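Glycerol kinase, putative (Plasmodium falciparum, PDB 2W40) probably catalyses the ATP-dependent phosphorylation of glycerol to sn-glycerol 3-phosphate, the first step in using glycerol. Local coordinates at residues S12-K17 with G317-L322; N83-V88 with A187-L192; I103-T108 with G271-I276; N135-A140 with G354-R359. All blocks are in the same frame, centred on the assembly; numbering follows the deposited sequence.

Contact 1: S12-K17 with G317-L322; sequences STQSTK and GVSWLL
Gln14 reaches over the interdomain cleft of this actin-like, two-domain kinase to Ser319, and a single hydrogen bond makes up the contact. Gln14 lies in the turn of the hairpin formed by antiparallel strands 3-11 and 15-21, which corresponds to the loop that, in relatives of the sugar kinase/Hsp70/actin superfamily, generally approaches the nucleotide phosphates. The opposing residues belong to helix 315-323. Two residues into that helix, Gly317 contributes its carbonyl, which takes the amide of Leu321 in a regular helical bond (Leu321 N to Gly317 O, 2.9 Å). Val318 packs against Leu385 of helix 377-403 and Met417. Ser319 follows on the cleft side. Its OG stands anti to the carbonyl carbon and beside the backbone N (chi1 -63°), which brings the hydroxyl back to the carbonyl of Gly315, one helical turn earlier. With OG bonded there, the same oxygen also accepts a hydrogen bond from Gln14 NE2. Trp320, on another side of the helix, hydrogen-bonds through NE1 to the carbonyl of Thr375 of the second subunit, while Leu321 packs on Val381. The interface is small, burying 64 Å² in all. Thr270 and Gly315, both nearby, are ADP-binding residues, though no ADP is bound to this chain. Thr270 OG1 is hydrogen-bonded to Gln14 OE1, engaging both ends of the amide, and the Ser319-Gly315 bond is consistent with NE2 facing Ser319. The bond from Gln14 NE2 to Ser319 OG is short, 2.6 Å, yet bent, with an N-H...O angle of 138° and the oxygen 15° out of the amide plane.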
loop_
_atom_site.group_PDB
_atom_site.type_symbol
_atom_site.label_atom_id
_atom_site.label_comp_id
_atom_site.label_asym_id
_atom_site.label_seq_id
_atom_site.Cartn_x
_atom_site.Cartn_y
_atom_site.Cartn_z
ATOM N N SER C 12 21.217 -16.210 10.427
ATOM C CA SER C 12 20.126 -15.281 10.634
ATOM C C SER C 12 18.965 -15.577 9.701
ATOM O O SER C 12 19.002 -16.494 8.858
ATOM C CB SER C 12 20.671 -13.834 10.524
ATOM O OG SER C 12 19.740 -12.912 11.016
ATOM N N THR C 13 17.881 -14.821 9.877
ATOM C CA THR C 13 16.641 -15.131 9.069
ATOM C C THR C 13 16.902 -14.954 7.591
ATOM O O THR C 13 16.475 -15.795 6.802
ATOM C CB THR C 13 15.494 -14.235 9.480
ATOM O OG1 THR C 13 15.300 -14.385 10.907
ATOM C CG2 THR C 13 14.191 -14.680 8.847
ATOM N N GLN C 14 17.506 -13.834 7.186
ATOM C CA GLN C 14 17.667 -13.498 5.737
ATOM C C GLN C 14 18.994 -13.920 5.097
ATOM O O GLN C 14 19.113 -13.917 3.897
ATOM C CB GLN C 14 17.412 -11.996 5.516
ATOM C CG GLN C 14 15.956 -11.568 5.888
ATOM C CD GLN C 14 15.742 -10.125 5.859
ATOM O OE1 GLN C 14 15.802 -9.459 6.892
ATOM N NE2 GLN C 14 15.553 -9.604 4.682
ATOM N N SER C 15 20.007 -14.163 5.958
ATOM C CA SER C 15 21.342 -14.486 5.523
ATOM C C SER C 15 22.104 -15.208 6.635
ATOM O O SER C 15 21.698 -15.280 7.763
ATOM C CB SER C 15 22.127 -13.250 5.084
ATOM O OG SER C 15 22.531 -12.456 6.209
ATOM N N THR C 16 23.196 -15.823 6.216
ATOM C CA THR C 16 24.131 -16.498 7.089
ATOM C C THR C 16 25.366 -15.597 7.081
ATOM O O THR C 16 25.866 -15.250 5.991
ATOM C CB THR C 16 24.443 -17.922 6.578
ATOM O OG1 THR C 16 23.222 -18.712 6.493
ATOM C CG2 THR C 16 25.483 -18.614 7.489
ATOM N N LYS C 17 25.861 -15.336 8.280
ATOM C CA LYS C 17 27.000 -14.439 8.540
ATOM C C LYS C 17 28.079 -15.276 9.279
ATOM O O LYS C 17 27.783 -16.074 10.220
ATOM C CB LYS C 17 26.567 -13.275 9.441
ATOM C CG LYS C 17 25.366 -12.540 8.944
ATOM C CD LYS C 17 24.799 -11.560 9.899
ATOM C CE LYS C 17 23.504 -11.042 9.348
ATOM N NZ LYS C 17 23.160 -9.758 10.028
ATOM N N GLY C 317 9.915 -6.172 6.718
ATOM C CA GLY C 317 9.098 -5.154 6.033
ATOM C C GLY C 317 9.909 -4.382 4.961
ATOM O O GLY C 317 9.455 -4.188 3.845
ATOM N N VAL C 318 11.122 -3.981 5.340
ATOM C CA VAL C 318 11.928 -3.240 4.445
ATOM C C VAL C 318 12.248 -4.099 3.231
ATOM O O VAL C 318 12.265 -3.624 2.060
ATOM C CB VAL C 318 13.218 -2.657 5.187
ATOM C CG1 VAL C 318 14.221 -2.071 4.088
ATOM C CG2 VAL C 318 12.778 -1.668 6.265
ATOM N N SER C 319 12.479 -5.394 3.478
ATOM C CA SER C 319 12.725 -6.351 2.397
ATOM C C SER C 319 11.530 -6.501 1.433
ATOM O O SER C 319 11.700 -6.673 0.252
ATOM C CB SER C 319 13.181 -7.695 2.943
ATOM O OG SER C 319 14.448 -7.470 3.623
ATOM N N TRP C 320 10.335 -6.488 2.051
ATOM C CA TRP C 320 9.111 -6.525 1.288
ATOM C C TRP C 320 8.962 -5.278 0.365
ATOM O O TRP C 320 8.620 -5.362 -0.819
ATOM C CB TRP C 320 7.918 -6.742 2.152
ATOM C CG TRP C 320 6.617 -6.887 1.438
ATOM C CD1 TRP C 320 6.011 -8.052 1.045
ATOM C CD2 TRP C 320 5.735 -5.828 1.095
ATOM N NE1 TRP C 320 4.820 -7.777 0.432
ATOM C CE2 TRP C 320 4.606 -6.421 0.482
ATOM C CE3 TRP C 320 5.761 -4.450 1.284
ATOM C CZ2 TRP C 320 3.562 -5.671 0.026
ATOM C CZ3 TRP C 320 4.685 -3.691 0.768
ATOM C CH2 TRP C 320 3.610 -4.311 0.218
ATOM N N LEU C 321 9.264 -4.134 0.932
ATOM C CA LEU C 321 9.248 -2.851 0.205
ATOM C C LEU C 321 10.204 -2.913 -0.960
ATOM O O LEU C 321 9.889 -2.436 -2.024
ATOM C CB LEU C 321 9.599 -1.705 1.136
ATOM C CG LEU C 321 8.565 -1.378 2.238
ATOM C CD1 LEU C 321 9.220 -0.363 3.198
ATOM C CD2 LEU C 321 7.281 -0.792 1.650
ATOM N N LEU C 322 11.406 -3.416 -0.730
ATOM C CA LEU C 322 12.419 -3.485 -1.772
ATOM C C LEU C 322 11.904 -4.426 -2.877
ATOM O O LEU C 322 12.013 -4.175 -4.082
ATOM C CB LEU C 322 13.671 -4.109 -1.161
ATOM C CG LEU C 322 14.861 -4.248 -2.082
ATOM C CD1 LEU C 322 15.287 -2.877 -2.636
ATOM C CD2 LEU C 322 16.034 -4.941 -1.324
#

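Contact 2: N83-V88 with A187-L192; sequences NQRETV and ASRTLL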
loop_
_atom_site.group_PDB
_atom_site.type_symbol
_atom_site.label_atom_id
_atom_site.label_comp_id
_atom_site.label_asym_id
_atom_site.label_seq_id
_atom_site.Cartn_x
_atom_site.Cartn_y
_atom_site.Cartn_z
ATOM N N ASN C 83 21.684 -18.126 16.125
ATOM C CA ASN C 83 20.731 -18.416 15.044
ATOM C C ASN C 83 19.376 -17.825 15.259
ATOM O O ASN C 83 18.960 -17.602 16.384
ATOM C CB ASN C 83 20.492 -19.949 15.032
ATOM C CG ASN C 83 19.964 -20.455 16.403
ATOM O OD1 ASN C 83 20.736 -20.517 17.391
ATOM N ND2 ASN C 83 18.637 -20.925 16.450
ATOM N N GLN C 84 18.700 -17.555 14.149
ATOM C CA GLN C 84 17.286 -17.268 14.122
ATOM C C GLN C 84 16.577 -18.404 14.920
ATOM O O GLN C 84 16.816 -19.617 14.664
ATOM C CB GLN C 84 16.795 -17.273 12.657
ATOM C CG GLN C 84 17.196 -18.468 11.822
ATOM C CD GLN C 84 16.296 -18.749 10.610
ATOM O OE1 GLN C 84 15.094 -18.476 10.641
ATOM N NE2 GLN C 84 16.869 -19.384 9.591
ATOM N N ARG C 85 15.767 -18.004 15.877
ATOM C CA ARG C 85 15.114 -18.909 16.788
ATOM C C ARG C 85 13.787 -19.440 16.118
ATOM O O ARG C 85 13.387 -18.892 15.075
ATOM C CB ARG C 85 14.856 -18.210 18.077
ATOM C CG ARG C 85 16.142 -17.699 18.770
ATOM C CD ARG C 85 15.897 -16.753 20.001
ATOM N NE ARG C 85 15.114 -15.637 19.531
ATOM C CZ ARG C 85 14.440 -14.795 20.315
ATOM N NH1 ARG C 85 14.580 -14.861 21.640
ATOM N NH2 ARG C 85 13.575 -13.940 19.791
ATOM N N GLU C 86 13.132 -20.415 16.780
ATOM C CA GLU C 86 11.804 -20.948 16.491
ATOM C C GLU C 86 11.722 -21.755 15.181
ATOM O O GLU C 86 11.039 -22.740 15.100
ATOM C CB GLU C 86 10.716 -19.910 16.524
ATOM C CG GLU C 86 10.510 -19.194 17.874
ATOM C CD GLU C 86 11.327 -17.914 18.037
ATOM O OE1 GLU C 86 11.813 -17.357 17.019
ATOM O OE2 GLU C 86 11.470 -17.420 19.188
ATOM N N THR C 87 12.398 -21.268 14.169
ATOM C CA THR C 87 12.485 -21.930 12.873
ATOM C C THR C 87 12.864 -23.390 13.152
ATOM O O THR C 87 13.749 -23.682 13.943
ATOM C CB THR C 87 13.558 -21.254 12.039
ATOM O OG1 THR C 87 13.120 -19.907 11.784
ATOM C CG2 THR C 87 13.797 -22.020 10.705
ATOM N N VAL C 88 12.149 -24.297 12.462
ATOM C CA VAL C 88 12.242 -25.741 12.796
ATOM C C VAL C 88 12.421 -26.562 11.498
ATOM O O VAL C 88 11.796 -26.286 10.449
ATOM C CB VAL C 88 11.087 -26.245 13.721
ATOM C CG1 VAL C 88 9.770 -26.131 12.977
ATOM C CG2 VAL C 88 11.355 -27.658 14.235
ATOM N N ALA C 187 15.892 -24.026 23.256
ATOM C CA ALA C 187 14.866 -24.966 23.739
ATOM C C ALA C 187 13.656 -24.203 24.287
ATOM O O ALA C 187 12.510 -24.697 24.210
ATOM C CB ALA C 187 15.385 -25.969 24.762
ATOM N N SER C 188 13.873 -23.020 24.864
ATOM C CA SER C 188 12.796 -22.229 25.489
ATOM C C SER C 188 11.822 -21.585 24.442
ATOM O O SER C 188 10.800 -21.016 24.819
ATOM C CB SER C 188 13.401 -21.164 26.388
ATOM O OG SER C 188 13.826 -20.029 25.657
ATOM N N ARG C 189 12.222 -21.730 23.135
ATOM C CA ARG C 189 11.524 -21.120 22.023
ATOM C C ARG C 189 10.640 -22.116 21.263
ATOM O O ARG C 189 10.119 -21.859 20.171
ATOM C CB ARG C 189 12.483 -20.467 21.072
ATOM C CG ARG C 189 13.456 -19.552 21.765
ATOM C CD ARG C 189 12.814 -18.494 22.629
ATOM N NE ARG C 189 12.047 -17.517 21.830
ATOM C CZ ARG C 189 11.688 -16.293 22.191
ATOM N NH1 ARG C 189 11.895 -15.836 23.434
ATOM N NH2 ARG C 189 11.115 -15.484 21.313
ATOM N N THR C 190 10.550 -23.294 21.843
ATOM C CA THR C 190 9.902 -24.429 21.137
ATOM C C THR C 190 8.425 -24.691 21.558
ATOM O O THR C 190 7.679 -25.359 20.768
ATOM C CB THR C 190 10.718 -25.748 21.398
ATOM O OG1 THR C 190 10.635 -26.076 22.785
ATOM C CG2 THR C 190 12.157 -25.750 20.830
ATOM N N LEU C 191 8.047 -24.236 22.767
ATOM C CA LEU C 191 6.742 -24.508 23.396
ATOM C C LEU C 191 6.716 -25.946 23.981
ATOM O O LEU C 191 5.664 -26.451 24.339
ATOM C CB LEU C 191 5.568 -24.238 22.480
ATOM C CG LEU C 191 4.655 -23.073 22.797
ATOM C CD1 LEU C 191 3.671 -22.672 21.630
ATOM C CD2 LEU C 191 3.953 -23.402 24.008
ATOM N N LEU C 192 7.915 -26.616 23.985
ATOM C CA LEU C 192 8.082 -27.986 24.478
ATOM C C LEU C 192 8.883 -28.116 25.786
ATOM O O LEU C 192 8.937 -29.229 26.341
ATOM C CB LEU C 192 8.687 -28.916 23.450
ATOM C CG LEU C 192 8.014 -28.903 22.112
ATOM C CD1 LEU C 192 8.902 -29.745 21.184
ATOM C CD2 LEU C 192 6.567 -29.409 22.232
#
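The guanidinium groups of Arg85 and Arg189 lie one upon the other, their centres 3.6 Å apart and their planes 25° from parallel, an arginine-arginine stack beside the glycerol pocket of the N-terminal FGGY domain. Arg85 NH1 sits over the middle of the Arg189 group, 3.3 Å from Arg189 CZ. At the edge of Arg189, near its plane, lies Glu86 OE2, while the carboxylate as a whole is turned 58° against the guanidinium. Such a pairing of like charges is probably offset by acids: Glu86 on the rim, and Glu308, whose OE1 forms salt bridges with NH1 of both arginines. The grip on Glu86 is side-on and forked, with two nitrogens of Arg189 sharing one oxygen. Arg189 bends at its second and third torsions, which turns NE and NH2 toward Glu86. A bend at chi2 of Glu86 (91°) carries the carboxylate to Arg189, with OE2 against it and OE1 hydrogen-bonded to glycerol; the backbone N of Arg85 holds another glycerol hydroxyl. Arg189 therefore acts as a second shell, fixing the carboxylate that meets the ligand. Its own backbone lies in the type I turn from Ala187 to Thr190. Both bonds meet the carboxylate oxygen nearly head-on: Arg189 NE to Glu86 OE2 spans 2.7 Å, and Arg189 NH2 to Glu86 OE2 spans 2.9 Å.

Contact 3: I103-T108 with G271-I276; sequences IVWLDT and GVFLLI. With EDO (1,2-ethanediol), chain B.
Where the two FGGY domains close around bound glycerol, Trp105 of the N-terminal domain and Phe273 of the C-terminal domain form an offset edge-to-face aromatic pair. The Phe273 ring comes edge-first, led by CZ, toward the six-membered part of the indole; the ring centroids are 5.6 Å apart and the planes stand at 69°. The closest pair is Trp105 CH2 with Phe273 CZ, at 3.8 Å. Just before the strand, Gly271 brings its bare CA to the indole edge, 4.2 Å from Trp105 CH2. The indole is directed to this place by an uncommon torsion: CG stands between the backbone N and the carbonyl carbon (chi1 63°), and Trp105 occupies a type I turn from Val104 to Asp107. That turn is closed by Asp107 N to Val104 O, 2.9 Å. Several holds then restrict the ring. Leu106 CG rests 3.5 Å above the plane of the Trp105 ring, toward its rim, and Trp105 NE1 is hydrogen-bonded to Thr13 OG1. An ethanediol molecule assigned to chain B, probably from the crystallisation liquor, donates from O2 to Leu106 O over 2.6 Å and is bonded also to Gly43 N. Phe273 in turn makes a cation-pi contact with Arg85, tying the aromatic pair to the charged wall of the pocket. Strand 272-279 runs between strands 304-311 and 264-268 of the C-terminal sheet, with Val272 and Leu274 against helix 377-403, whereas the turn lies between strand 102-103 and helix 111-118, its Leu106 touching Phe373 of the second subunit.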
loop_
_atom_site.group_PDB
_atom_site.type_symbol
_atom_site.label_atom_id
_atom_site.label_comp_id
_atom_site.label_asym_id
_atom_site.label_seq_id
_atom_site.Cartn_x
_atom_site.Cartn_y
_atom_site.Cartn_z
ATOM N N ILE C 103 10.466 -24.484 8.398
ATOM C CA ILE C 103 9.362 -23.594 8.559
ATOM C C ILE C 103 9.782 -22.505 9.551
ATOM O O ILE C 103 10.172 -22.790 10.699
ATOM C CB ILE C 103 8.083 -24.285 9.072
ATOM C CG1 ILE C 103 7.634 -25.380 8.048
ATOM C CG2 ILE C 103 6.952 -23.237 9.185
ATOM C CD1 ILE C 103 6.428 -26.214 8.471
ATOM N N VAL C 104 9.811 -21.270 9.015
ATOM C CA VAL C 104 10.484 -20.136 9.691
ATOM C C VAL C 104 9.583 -19.619 10.790
ATOM O O VAL C 104 8.314 -19.782 10.772
ATOM C CB VAL C 104 10.906 -19.057 8.635
ATOM C CG1 VAL C 104 11.673 -17.898 9.194
ATOM C CG2 VAL C 104 11.804 -19.700 7.551
ATOM N N TRP C 105 10.205 -18.922 11.726
ATOM C CA TRP C 105 9.466 -18.259 12.849
ATOM C C TRP C 105 8.308 -17.387 12.327
ATOM O O TRP C 105 7.357 -17.177 13.008
ATOM C CB TRP C 105 10.471 -17.562 13.772
ATOM C CG TRP C 105 11.247 -16.453 13.154
ATOM C CD1 TRP C 105 12.459 -16.569 12.560
ATOM C CD2 TRP C 105 10.924 -15.041 13.157
ATOM N NE1 TRP C 105 12.928 -15.314 12.181
ATOM C CE2 TRP C 105 12.011 -14.363 12.527
ATOM C CE3 TRP C 105 9.892 -14.269 13.726
ATOM C CZ2 TRP C 105 12.010 -12.922 12.363
ATOM C CZ3 TRP C 105 9.915 -12.902 13.603
ATOM C CH2 TRP C 105 10.963 -12.241 12.917
ATOM N N LEU C 106 8.551 -16.691 11.237
ATOM C CA LEU C 106 7.584 -15.785 10.571
ATOM C C LEU C 106 6.375 -16.475 9.887
ATOM O O LEU C 106 5.398 -15.789 9.526
ATOM C CB LEU C 106 8.295 -14.912 9.544
ATOM C CG LEU C 106 9.096 -13.714 10.076
ATOM C CD1 LEU C 106 10.031 -13.128 8.944
ATOM C CD2 LEU C 106 8.106 -12.608 10.694
ATOM N N ASP C 107 6.431 -17.797 9.744
ATOM C CA ASP C 107 5.348 -18.551 9.109
ATOM C C ASP C 107 4.126 -18.467 10.024
ATOM O O ASP C 107 4.225 -18.603 11.216
ATOM C CB ASP C 107 5.783 -20.024 8.928
ATOM C CG ASP C 107 4.802 -20.869 8.137
ATOM O OD1 ASP C 107 5.037 -21.115 6.922
ATOM O OD2 ASP C 107 3.802 -21.241 8.786
ATOM N N THR C 108 2.971 -18.331 9.399
ATOM C CA THR C 108 1.722 -18.282 10.158
ATOM C C THR C 108 0.623 -19.236 9.676
ATOM O O THR C 108 -0.577 -19.026 9.975
ATOM C CB THR C 108 1.140 -16.836 10.109
ATOM O OG1 THR C 108 0.983 -16.381 8.757
ATOM C CG2 THR C 108 2.003 -15.864 10.898
ATOM N N GLY C 271 13.341 -8.845 12.433
ATOM C CA GLY C 271 12.338 -8.352 13.407
ATOM C C GLY C 271 12.993 -7.411 14.398
ATOM O O GLY C 271 14.179 -7.144 14.318
ATOM N N VAL C 272 12.248 -6.986 15.406
ATOM C CA VAL C 272 12.761 -6.181 16.473
ATOM C C VAL C 272 12.451 -6.972 17.748
ATOM O O VAL C 272 11.329 -7.442 17.957
ATOM C CB VAL C 272 12.116 -4.795 16.485
ATOM C CG1 VAL C 272 12.463 -4.024 17.805
ATOM C CG2 VAL C 272 12.635 -4.086 15.176
ATOM N N PHE C 273 13.438 -7.106 18.630
ATOM C CA PHE C 273 13.300 -7.922 19.848
ATOM C C PHE C 273 13.871 -7.185 21.070
ATOM O O PHE C 273 15.053 -6.926 21.125
ATOM C CB PHE C 273 13.971 -9.263 19.675
ATOM C CG PHE C 273 13.453 -9.987 18.445
ATOM C CD1 PHE C 273 12.301 -10.766 18.535
ATOM C CD2 PHE C 273 13.999 -9.813 17.221
ATOM C CE1 PHE C 273 11.752 -11.335 17.409
ATOM C CE2 PHE C 273 13.473 -10.487 16.140
ATOM C CZ PHE C 273 12.320 -11.178 16.266
ATOM N N LEU C 274 12.999 -6.894 22.040
ATOM C CA LEU C 274 13.398 -6.244 23.290
ATOM C C LEU C 274 13.419 -7.331 24.351
ATOM O O LEU C 274 12.393 -7.998 24.575
ATOM C CB LEU C 274 12.411 -5.144 23.633
ATOM C CG LEU C 274 12.896 -4.147 24.753
ATOM C CD1 LEU C 274 12.132 -2.854 24.696
ATOM C CD2 LEU C 274 12.660 -4.819 26.052
ATOM N N LEU C 275 14.568 -7.482 25.040
ATOM C CA LEU C 275 14.639 -8.336 26.187
ATOM C C LEU C 275 15.080 -7.560 27.412
ATOM O O LEU C 275 16.037 -6.745 27.349
ATOM C CB LEU C 275 15.578 -9.512 25.983
ATOM C CG LEU C 275 15.031 -10.633 25.048
ATOM C CD1 LEU C 275 15.213 -10.299 23.559
ATOM C CD2 LEU C 275 15.707 -11.997 25.376
ATOM N N ILE C 276 14.423 -7.851 28.513
ATOM C CA ILE C 276 14.883 -7.337 29.819
ATOM C C ILE C 276 15.308 -8.474 30.711
ATOM O O ILE C 276 14.552 -9.425 30.878
ATOM C CB ILE C 276 13.779 -6.444 30.503
ATOM C CG1 ILE C 276 14.358 -5.777 31.789
ATOM C CG2 ILE C 276 12.441 -7.185 30.720
ATOM C CD1 ILE C 276 13.558 -4.513 32.310
HETATM C C1 EDO B . 4.281 -15.555 4.421
HETATM O O1 EDO B . 3.150 -15.056 3.449
HETATM C C2 EDO B . 4.612 -15.083 5.915
HETATM O O2 EDO B . 4.092 -15.508 7.256
#

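Contact 4: N135-A140 with G354-R359; sequences NTYFSA and GLYAPR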
loop_
_atom_site.group_PDB
_atom_site.type_symbol
_atom_site.label_atom_id
_atom_site.label_comp_id
_atom_site.label_asym_id
_atom_site.label_seq_id
_atom_site.Cartn_x
_atom_site.Cartn_y
_atom_site.Cartn_z
ATOM N N ASN C 135 0.846 -19.815 20.241
ATOM C CA ASN C 135 0.978 -18.818 19.215
ATOM C C ASN C 135 1.468 -19.449 17.914
ATOM O O ASN C 135 1.770 -20.627 17.895
ATOM C CB ASN C 135 1.869 -17.665 19.724
ATOM C CG ASN C 135 3.262 -18.130 20.082
ATOM O OD1 ASN C 135 3.880 -18.942 19.293
ATOM N ND2 ASN C 135 3.816 -17.587 21.200
ATOM N N THR C 136 1.540 -18.648 16.869
ATOM C CA THR C 136 1.989 -19.124 15.565
ATOM C C THR C 136 3.495 -19.085 15.398
ATOM O O THR C 136 4.018 -19.486 14.321
ATOM C CB THR C 136 1.372 -18.348 14.388
ATOM O OG1 THR C 136 1.804 -17.010 14.529
ATOM C CG2 THR C 136 -0.185 -18.373 14.438
ATOM N N TYR C 137 4.159 -18.582 16.439
ATOM C CA TYR C 137 5.563 -18.057 16.410
ATOM C C TYR C 137 6.561 -19.183 16.837
ATOM O O TYR C 137 7.590 -19.416 16.144
ATOM C CB TYR C 137 5.582 -16.881 17.391
ATOM C CG TYR C 137 6.918 -16.227 17.675
ATOM C CD1 TYR C 137 7.936 -16.152 16.701
ATOM C CD2 TYR C 137 7.089 -15.585 18.845
ATOM C CE1 TYR C 137 9.172 -15.460 17.020
ATOM C CE2 TYR C 137 8.284 -14.969 19.158
ATOM C CZ TYR C 137 9.296 -14.860 18.229
ATOM O OH TYR C 137 10.463 -14.194 18.599
ATOM N N PHE C 138 6.289 -19.820 17.998
ATOM C CA PHE C 138 7.111 -20.928 18.533
ATOM C C PHE C 138 7.109 -22.170 17.683
ATOM O O PHE C 138 6.333 -22.262 16.792
ATOM C CB PHE C 138 6.806 -21.149 19.972
ATOM C CG PHE C 138 7.459 -20.147 20.918
ATOM C CD1 PHE C 138 7.859 -18.883 20.500
ATOM C CD2 PHE C 138 7.758 -20.543 22.215
ATOM C CE1 PHE C 138 8.504 -18.001 21.406
ATOM C CE2 PHE C 138 8.376 -19.670 23.129
ATOM C CZ PHE C 138 8.689 -18.380 22.711
ATOM N N SER C 139 8.029 -23.097 17.927
ATOM C CA SER C 139 8.218 -24.225 16.993
ATOM C C SER C 139 7.033 -25.212 17.016
ATOM O O SER C 139 6.757 -25.851 15.974
ATOM C CB SER C 139 9.478 -25.018 17.340
ATOM O OG SER C 139 10.602 -24.185 17.359
ATOM N N ALA C 140 6.419 -25.359 18.198
ATOM C CA ALA C 140 5.554 -26.555 18.466
ATOM C C ALA C 140 4.418 -26.698 17.428
ATOM O O ALA C 140 4.182 -27.803 16.932
ATOM C CB ALA C 140 4.929 -26.501 19.837
ATOM N N GLY C 354 0.854 -11.184 10.926
ATOM C CA GLY C 354 0.101 -10.944 12.152
ATOM C C GLY C 354 0.832 -9.925 13.022
ATOM O O GLY C 354 1.892 -9.380 12.681
ATOM N N LEU C 355 0.212 -9.611 14.125
ATOM C CA LEU C 355 0.836 -8.863 15.214
ATOM C C LEU C 355 1.331 -9.816 16.304
ATOM O O LEU C 355 0.595 -10.704 16.752
ATOM C CB LEU C 355 -0.121 -7.858 15.865
ATOM C CG LEU C 355 -0.462 -6.696 14.953
ATOM C CD1 LEU C 355 -1.592 -5.880 15.522
ATOM C CD2 LEU C 355 0.799 -5.839 14.502
ATOM N N TYR C 356 2.609 -9.633 16.697
ATOM C CA TYR C 356 3.222 -10.403 17.801
ATOM C C TYR C 356 3.009 -9.626 19.073
ATOM O O TYR C 356 1.821 -9.283 19.392
ATOM C CB TYR C 356 4.681 -10.701 17.458
ATOM C CG TYR C 356 4.870 -11.607 16.201
ATOM C CD1 TYR C 356 5.413 -12.790 16.272
ATOM C CD2 TYR C 356 4.539 -11.074 14.896
ATOM C CE1 TYR C 356 5.537 -13.588 15.036
ATOM C CE2 TYR C 356 4.623 -11.791 13.705
ATOM C CZ TYR C 356 5.127 -13.113 13.849
ATOM O OH TYR C 356 5.371 -14.003 12.854
ATOM N N ALA C 357 4.101 -9.333 19.826
ATOM C CA ALA C 357 3.858 -8.718 21.119
ATOM C C ALA C 357 3.408 -7.241 20.947
ATOM O O ALA C 357 3.954 -6.533 20.103
ATOM C CB ALA C 357 5.089 -8.854 22.067
ATOM N N PRO C 358 2.537 -6.753 21.848
ATOM C CA PRO C 358 1.857 -7.471 22.984
ATOM C C PRO C 358 0.443 -7.959 22.677
ATOM O O PRO C 358 -0.184 -8.606 23.544
ATOM C CB PRO C 358 1.765 -6.404 24.065
ATOM C CG PRO C 358 1.603 -5.122 23.368
ATOM C CD PRO C 358 2.320 -5.289 22.011
ATOM N N ARG C 359 -0.065 -7.645 21.477
ATOM C CA ARG C 359 -1.491 -7.960 21.144
ATOM C C ARG C 359 -1.751 -9.396 20.699
ATOM O O ARG C 359 -2.863 -9.908 20.865
ATOM C CB ARG C 359 -2.035 -6.975 20.115
ATOM C CG ARG C 359 -1.857 -5.489 20.511
ATOM C CD ARG C 359 -2.614 -4.612 19.563
ATOM N NE ARG C 359 -2.411 -3.164 19.786
ATOM C CZ ARG C 359 -3.325 -2.232 19.749
ATOM N NH1 ARG C 359 -4.609 -2.577 19.631
ATOM N NH2 ARG C 359 -2.977 -0.967 19.837
HETATM O O HOH W 1 4.466 -16.497 13.266
#
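Two irregular loops bring Tyr137 and Tyr356 together, their CA atoms 8.1 Å apart. The loop 135-140 is shaped by Asn135: its OD1 accepts from the backbone N of Tyr137, two residues on, in an Asx turn, and the added bond from Phe138, three on, makes an Asx motif. The bond Phe138 N to Asn135 OD1 is 2.9 Å long and almost straight, at 172°, while the donor Tyr137 N approaches the same oxygen from above its carbonyl plane. In the loop 354-359, Gly354 adopts a positive phi, which suits glycine, with an extended psi, and the peptide before Pro358 is cis. The tyrosines meet in a T-shaped stack, with planes at 90° and centroids 5.3 Å apart. Tyr356 supplies the edge, its CD1 and CE1 pressing over one face of Tyr137 toward the rim; the closest atoms are Tyr137 CD1 and Tyr356 CE1, at 3.9 Å. With CG anti to the backbone N (chi1 174°), Tyr137 turns a flat face to the other loop, while its hydroxyl goes on to bind glycerol. The hydroxyl of Tyr356 is bonded to Ser353 OG and to a bridging water, which lies 2.7 Å from Tyr356 OH and 3.0 Å from Thr136 OG1, so a polar link runs alongside the aromatic one. Beyond the pair, Ala357 is backbone-bonded to Ser310. This is a T-shaped tyrosine pair joining the two domains beside the glycerol site: one tyrosine touches the ligand, and the edge of a second, from the C-terminal FGGY domain, lies on its ring face within the cleft of the actin-like kinase fold.

Three of the four contacts join the N-terminal domain to the C-terminal one, and only contact 2 stays within the former. Contacts 2, 3 and 4 are buried and lie close together, the centres of 3 and 4 about 8 Å apart; contact 1 is a thin surface bridge, its centre about 13 Å or more from the others. Chemistry follows place: one amide-hydroxyl bond near the nucleotide site, charge-rich pairing at the glycerol, and edge-to-face aromatic pairs between the domains, oblique in contact 3 and perpendicular in contact 4. Trp105 and Tyr137 touch through their rings, and Thr87 OG1 with Trp105 N, like Glu86 O with Ser139 OG, joins the loops behind them.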